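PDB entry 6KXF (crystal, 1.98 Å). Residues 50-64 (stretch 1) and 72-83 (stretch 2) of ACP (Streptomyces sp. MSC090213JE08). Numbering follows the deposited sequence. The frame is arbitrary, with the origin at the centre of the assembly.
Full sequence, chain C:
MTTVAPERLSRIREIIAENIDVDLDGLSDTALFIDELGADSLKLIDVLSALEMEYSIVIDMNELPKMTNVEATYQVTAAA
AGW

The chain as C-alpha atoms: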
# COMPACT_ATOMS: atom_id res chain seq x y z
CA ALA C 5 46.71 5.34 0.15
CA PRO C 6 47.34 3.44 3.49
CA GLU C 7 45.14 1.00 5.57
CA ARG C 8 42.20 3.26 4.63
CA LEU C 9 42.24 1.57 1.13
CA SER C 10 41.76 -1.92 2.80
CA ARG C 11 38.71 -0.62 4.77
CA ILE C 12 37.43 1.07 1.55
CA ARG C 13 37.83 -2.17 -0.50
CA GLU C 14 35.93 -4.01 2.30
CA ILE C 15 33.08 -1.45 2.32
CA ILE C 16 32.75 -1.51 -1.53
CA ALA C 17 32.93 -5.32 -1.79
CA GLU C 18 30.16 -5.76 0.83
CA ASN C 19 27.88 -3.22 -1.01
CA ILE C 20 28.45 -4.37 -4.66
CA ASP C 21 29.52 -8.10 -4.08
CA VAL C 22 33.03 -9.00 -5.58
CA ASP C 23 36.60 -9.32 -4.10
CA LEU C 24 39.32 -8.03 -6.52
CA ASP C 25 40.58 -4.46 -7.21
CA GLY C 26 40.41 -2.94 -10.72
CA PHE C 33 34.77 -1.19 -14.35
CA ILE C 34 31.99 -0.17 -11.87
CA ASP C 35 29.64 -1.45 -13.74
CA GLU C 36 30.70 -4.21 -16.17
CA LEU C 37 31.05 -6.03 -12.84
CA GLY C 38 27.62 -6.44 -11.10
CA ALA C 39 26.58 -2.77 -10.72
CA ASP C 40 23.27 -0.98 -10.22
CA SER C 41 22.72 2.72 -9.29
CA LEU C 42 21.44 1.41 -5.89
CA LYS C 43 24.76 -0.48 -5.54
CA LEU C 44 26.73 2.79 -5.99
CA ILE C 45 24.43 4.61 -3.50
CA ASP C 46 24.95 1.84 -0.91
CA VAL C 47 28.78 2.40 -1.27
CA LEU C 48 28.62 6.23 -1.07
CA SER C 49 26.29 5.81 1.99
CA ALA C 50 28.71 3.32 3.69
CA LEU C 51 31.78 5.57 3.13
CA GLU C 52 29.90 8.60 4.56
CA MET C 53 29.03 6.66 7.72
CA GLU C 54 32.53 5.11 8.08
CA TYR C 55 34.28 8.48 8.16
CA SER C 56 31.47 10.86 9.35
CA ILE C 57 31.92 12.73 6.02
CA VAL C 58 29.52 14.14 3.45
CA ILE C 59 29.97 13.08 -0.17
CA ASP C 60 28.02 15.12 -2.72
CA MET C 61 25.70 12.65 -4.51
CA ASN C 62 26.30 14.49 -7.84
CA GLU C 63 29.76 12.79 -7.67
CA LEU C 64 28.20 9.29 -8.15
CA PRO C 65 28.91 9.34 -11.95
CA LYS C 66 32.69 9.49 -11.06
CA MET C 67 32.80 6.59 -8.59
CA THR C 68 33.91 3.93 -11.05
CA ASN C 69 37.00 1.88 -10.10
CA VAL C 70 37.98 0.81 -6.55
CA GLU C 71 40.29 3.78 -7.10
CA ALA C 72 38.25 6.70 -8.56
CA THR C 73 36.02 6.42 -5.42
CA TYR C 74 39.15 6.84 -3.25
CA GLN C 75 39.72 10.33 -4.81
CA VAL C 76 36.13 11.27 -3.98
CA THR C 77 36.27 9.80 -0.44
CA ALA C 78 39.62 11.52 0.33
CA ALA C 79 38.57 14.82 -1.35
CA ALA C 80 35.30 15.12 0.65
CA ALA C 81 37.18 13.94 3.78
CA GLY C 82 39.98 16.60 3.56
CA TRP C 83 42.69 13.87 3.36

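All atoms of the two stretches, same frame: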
# COMPACT_ATOMS: atom_id res chain seq x y z
N ALA C 50 27.80 4.05 2.75
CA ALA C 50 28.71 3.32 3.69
C ALA C 50 29.97 4.16 3.98
O ALA C 50 30.33 4.35 5.13
CB ALA C 50 29.06 1.95 3.13
N LEU C 51 30.61 4.70 2.94
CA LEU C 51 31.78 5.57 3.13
C LEU C 51 31.44 6.74 4.06
O LEU C 51 32.17 7.01 5.01
CB LEU C 51 32.29 6.06 1.78
CG LEU C 51 32.67 4.97 0.77
CD1 LEU C 51 33.09 5.58 -0.56
CD2 LEU C 51 33.77 4.08 1.33
N GLU C 52 30.32 7.45 3.78
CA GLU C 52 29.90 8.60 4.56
C GLU C 52 29.84 8.24 6.05
O GLU C 52 30.32 8.98 6.91
CB GLU C 52 28.51 9.09 4.12
CG GLU C 52 28.49 10.02 2.92
CD GLU C 52 27.14 10.71 2.68
OE1 GLU C 52 26.10 10.12 3.00
OE2 GLU C 52 27.13 11.86 2.21
N MET C 53 29.22 7.09 6.35
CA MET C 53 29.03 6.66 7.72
C MET C 53 30.38 6.29 8.36
O MET C 53 30.61 6.65 9.52
CB MET C 53 28.10 5.45 7.79
CG MET C 53 27.34 5.38 9.09
SD MET C 53 26.09 4.08 9.05
CE MET C 53 25.38 4.29 7.41
N GLU C 54 31.23 5.58 7.61
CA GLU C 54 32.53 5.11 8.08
C GLU C 54 33.33 6.29 8.66
O GLU C 54 33.87 6.20 9.76
CB GLU C 54 33.33 4.46 6.95
CG GLU C 54 34.61 3.76 7.40
CD GLU C 54 34.43 2.51 8.24
OE1 GLU C 54 35.44 2.02 8.78
OE2 GLU C 54 33.29 2.03 8.37
N TYR C 55 33.35 7.40 7.92
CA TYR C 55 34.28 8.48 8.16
C TYR C 55 33.58 9.75 8.67
O TYR C 55 34.22 10.80 8.77
CB TYR C 55 35.07 8.71 6.87
CG TYR C 55 35.89 7.51 6.45
CD1 TYR C 55 36.82 6.96 7.32
CD2 TYR C 55 35.73 6.92 5.21
CE1 TYR C 55 37.59 5.86 6.95
CE2 TYR C 55 36.49 5.82 4.83
CZ TYR C 55 37.42 5.28 5.70
OH TYR C 55 38.17 4.19 5.35
N SER C 56 32.29 9.67 9.02
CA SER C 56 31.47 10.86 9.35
C SER C 56 31.71 11.99 8.34
O SER C 56 31.88 13.12 8.72
CB SER C 56 31.75 11.38 10.74
OG SER C 56 31.45 10.42 11.74
N ILE C 57 31.76 11.68 7.04
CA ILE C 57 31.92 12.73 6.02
C ILE C 57 30.62 12.88 5.24
O ILE C 57 29.68 12.06 5.36
CB ILE C 57 33.10 12.44 5.07
CG1 ILE C 57 32.96 11.09 4.37
CG2 ILE C 57 34.44 12.58 5.79
CD1 ILE C 57 33.77 10.97 3.11
N VAL C 58 30.58 13.93 4.41
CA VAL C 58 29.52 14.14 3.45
C VAL C 58 30.14 14.08 2.07
O VAL C 58 31.05 14.86 1.78
CB VAL C 58 28.80 15.48 3.68
CG1 VAL C 58 27.72 15.71 2.62
CG2 VAL C 58 28.23 15.58 5.08
N ILE C 59 29.64 13.16 1.24
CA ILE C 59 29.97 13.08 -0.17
C ILE C 59 28.77 13.59 -0.97
O ILE C 59 27.63 13.14 -0.75
CB ILE C 59 30.36 11.65 -0.58
CG1 ILE C 59 31.45 11.06 0.32
CG2 ILE C 59 30.76 11.63 -2.05
CD1 ILE C 59 31.64 9.56 0.16
N ASP C 60 29.03 14.53 -1.88
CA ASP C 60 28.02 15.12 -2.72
C ASP C 60 27.55 14.04 -3.70
O ASP C 60 28.38 13.46 -4.42
CB ASP C 60 28.56 16.39 -3.39
CG ASP C 60 27.66 16.96 -4.47
OD1 ASP C 60 26.43 16.79 -4.37
OD2 ASP C 60 28.21 17.55 -5.42
N MET C 61 26.23 13.79 -3.74
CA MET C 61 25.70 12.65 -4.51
C MET C 61 25.65 12.95 -6.02
O MET C 61 25.38 12.05 -6.82
CB MET C 61 24.34 12.17 -3.98
CG MET C 61 24.48 11.57 -2.59
SD MET C 61 23.00 10.79 -1.89
CE MET C 61 22.88 9.36 -2.95
N ASN C 62 26.02 14.18 -6.41
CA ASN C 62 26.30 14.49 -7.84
C ASN C 62 27.72 14.06 -8.22
O ASN C 62 28.17 14.40 -9.29
CB ASN C 62 26.13 15.98 -8.17
CG ASN C 62 24.74 16.50 -7.90
OD1 ASN C 62 24.57 17.43 -7.11
ND2 ASN C 62 23.74 15.92 -8.54
N GLU C 63 28.42 13.32 -7.35
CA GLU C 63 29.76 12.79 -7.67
C GLU C 63 29.70 11.26 -7.82
O GLU C 63 30.75 10.59 -7.86
CB GLU C 63 30.75 13.23 -6.60
CG GLU C 63 31.96 13.96 -7.16
CD GLU C 63 32.37 15.20 -6.39
OE1 GLU C 63 32.09 16.31 -6.89
OE2 GLU C 63 32.96 15.05 -5.30
N LEU C 64 28.46 10.73 -7.90
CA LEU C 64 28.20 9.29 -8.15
C LEU C 64 28.67 8.88 -9.54
O LEU C 64 29.24 7.80 -9.69
CB LEU C 64 26.70 8.97 -8.00
CG LEU C 64 26.20 8.70 -6.58
CD1 LEU C 64 24.67 8.69 -6.56
CD2 LEU C 64 26.75 7.40 -6.02
N ALA C 72 38.87 5.38 -8.32
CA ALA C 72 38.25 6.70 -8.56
C ALA C 72 37.38 7.12 -7.35
O ALA C 72 37.23 8.32 -7.08
CB ALA C 72 37.46 6.69 -9.85
N THR C 73 36.84 6.14 -6.61
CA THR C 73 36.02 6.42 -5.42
C THR C 73 36.93 6.88 -4.27
O THR C 73 36.48 7.65 -3.39
CB THR C 73 35.14 5.24 -4.96
OG1 THR C 73 35.80 4.52 -3.92
CG2 THR C 73 34.72 4.30 -6.06
N TYR C 74 38.19 6.41 -4.25
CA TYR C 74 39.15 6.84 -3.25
C TYR C 74 39.34 8.36 -3.34
O TYR C 74 39.37 9.03 -2.30
CB TYR C 74 40.51 6.14 -3.36
CG TYR C 74 41.36 6.35 -2.13
CD1 TYR C 74 41.30 5.46 -1.07
CD2 TYR C 74 42.16 7.48 -1.99
CE1 TYR C 74 42.03 5.66 0.09
CE2 TYR C 74 42.90 7.69 -0.84
CZ TYR C 74 42.83 6.78 0.21
OH TYR C 74 43.55 6.96 1.36
N GLN C 75 39.45 8.89 -4.58
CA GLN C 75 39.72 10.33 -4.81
C GLN C 75 38.59 11.13 -4.15
O GLN C 75 38.84 12.06 -3.36
CB GLN C 75 39.79 10.74 -6.29
CG GLN C 75 40.28 9.67 -7.25
CD GLN C 75 41.65 9.13 -6.94
OE1 GLN C 75 41.98 8.83 -5.79
NE2 GLN C 75 42.45 8.97 -7.98
N VAL C 76 37.36 10.73 -4.51
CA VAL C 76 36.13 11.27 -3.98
C VAL C 76 36.17 11.18 -2.45
O VAL C 76 36.16 12.21 -1.77
CB VAL C 76 34.93 10.54 -4.61
CG1 VAL C 76 33.64 10.78 -3.84
CG2 VAL C 76 34.78 10.92 -6.07
N THR C 77 36.29 9.96 -1.91
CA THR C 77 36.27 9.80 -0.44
C THR C 77 37.26 10.80 0.19
O THR C 77 36.87 11.62 1.03
CB THR C 77 36.57 8.36 -0.02
OG1 THR C 77 35.70 7.51 -0.77
CG2 THR C 77 36.40 8.12 1.46
N ALA C 78 38.53 10.73 -0.24
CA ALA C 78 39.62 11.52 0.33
C ALA C 78 39.35 13.02 0.14
O ALA C 78 39.48 13.79 1.10
CB ALA C 78 40.93 11.11 -0.29
N ALA C 79 38.97 13.43 -1.08
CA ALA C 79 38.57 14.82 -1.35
C ALA C 79 37.57 15.30 -0.29
O ALA C 79 37.89 16.17 0.53
CB ALA C 79 37.99 14.94 -2.75
N ALA C 80 36.39 14.69 -0.25
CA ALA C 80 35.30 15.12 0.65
C ALA C 80 35.74 15.04 2.12
O ALA C 80 35.19 15.73 2.98
CB ALA C 80 34.07 14.28 0.41
N ALA C 81 36.72 14.18 2.41
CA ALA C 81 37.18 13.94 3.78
C ALA C 81 38.23 14.96 4.24
O ALA C 81 38.53 15.02 5.43
CB ALA C 81 37.72 12.53 3.89
N GLY C 82 38.80 15.74 3.30
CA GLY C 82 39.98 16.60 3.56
C GLY C 82 41.21 15.79 3.96
O GLY C 82 41.90 16.15 4.93
N TRP C 83 41.46 14.69 3.24
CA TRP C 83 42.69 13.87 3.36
C TRP C 83 43.76 14.42 2.40
O TRP C 83 44.95 14.21 2.60
CB TRP C 83 42.44 12.38 3.09
CG TRP C 83 41.57 11.65 4.07
CD1 TRP C 83 41.24 12.04 5.34
CD2 TRP C 83 40.93 10.37 3.87
NE1 TRP C 83 40.43 11.10 5.93
CE2 TRP C 83 40.22 10.07 5.06
CE3 TRP C 83 40.88 9.45 2.81
CZ2 TRP C 83 39.47 8.90 5.21
CZ3 TRP C 83 40.14 8.29 2.96
CH2 TRP C 83 39.44 8.02 4.14
O HOH W 1 32.56 15.98 4.52

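Contact between residues 50-64 and the C-terminal helix of the ACP, residues 72-81 with the tail that follows. The two stretches bury 496 Å² between them, both sides summed, and no direct hydrogen bond crosses; apart from one water bridge, the contact rests mainly on packing, in which side chains also touch backbone atoms. The axes of helix 50-55 and helix 72-81 are inclined at 41° and approach to 11.1 Å, too far for backbones to touch, so the space between them is filled by side chains. The extended segment after the first helix runs nearer: CA of Ile 57 to CA of Ala 81 and CA of Ile 59 to CA of Ala 80 are each 5.8 Å.

At the apolar centre, Val 76 points toward the first stretch and its CG1 lies 3.5 Å from CG2 of Ile 59. The CA-to-CB bond of Ile 59 points sideways, but the end of the side chain turns in; its CG1 also lies 4.2 Å from CB of Ala 80. One turn of helix thus offers both Val 76 and Ala 80 to the same isoleucine. Ile 57, chi1 p, extends CD1 to within 4.3 Å of CB of Ala 80 and 3.8 Å of O of Thr 77, while its CG2 sits 3.8 Å from CB of Ala 81. Ile 57 reaches the helix backbone beside Ala 81: the same CG2 is 3.7 Å from CA of Ala 81.

Leu 51, buried and in the m,t rotamer, brings CD1 to 3.3 Å from OG1 of Thr 77. That hydroxyl donates a hydrogen bond to O of Thr 73 (OG1 to O, 2.7 Å), one turn back, so its polarity is met within its own helix while the methyl packs against it. OG1 of Thr 73, 4.4 Å from CD1 of Leu 51, is buried without a partner in the model. CG2 of Thr 77 lies 4.0 Å from CD2 of Tyr 55.

Tyr 55 also receives Trp 83 over one face of its ring. The rings meet edge-to-face, planes at 82° and centroids 5.0 Å apart, with CH2 of Trp 83 3.7 Å from CZ of Tyr 55. Gly 82, at positive phi, ends the helix in a Schellman motif, and N of Trp 83 bonds back to O of Ala 78 at 3.1 Å. Ser 56 closes the first helix in the same manner, N of Ile 57 reaching O of Glu 52 at 3.1 Å.

Toward the edge, Glu 63 contributes the aliphatic part of its side chain, CG 4.3 Å from CG2 of Val 76. Glu 52 points away from the contact but steadies the extended segment: its OE2 accepts from N of Ile 59 at 3.0 Å. The side chain of Val 58 points away; its O lies 3.4 Å from CB of Ala 80. Water 1 makes the polar link, accepting from N of Val 58 at 2.9 Å and donating to O of Ala 80 at 3.1 Å.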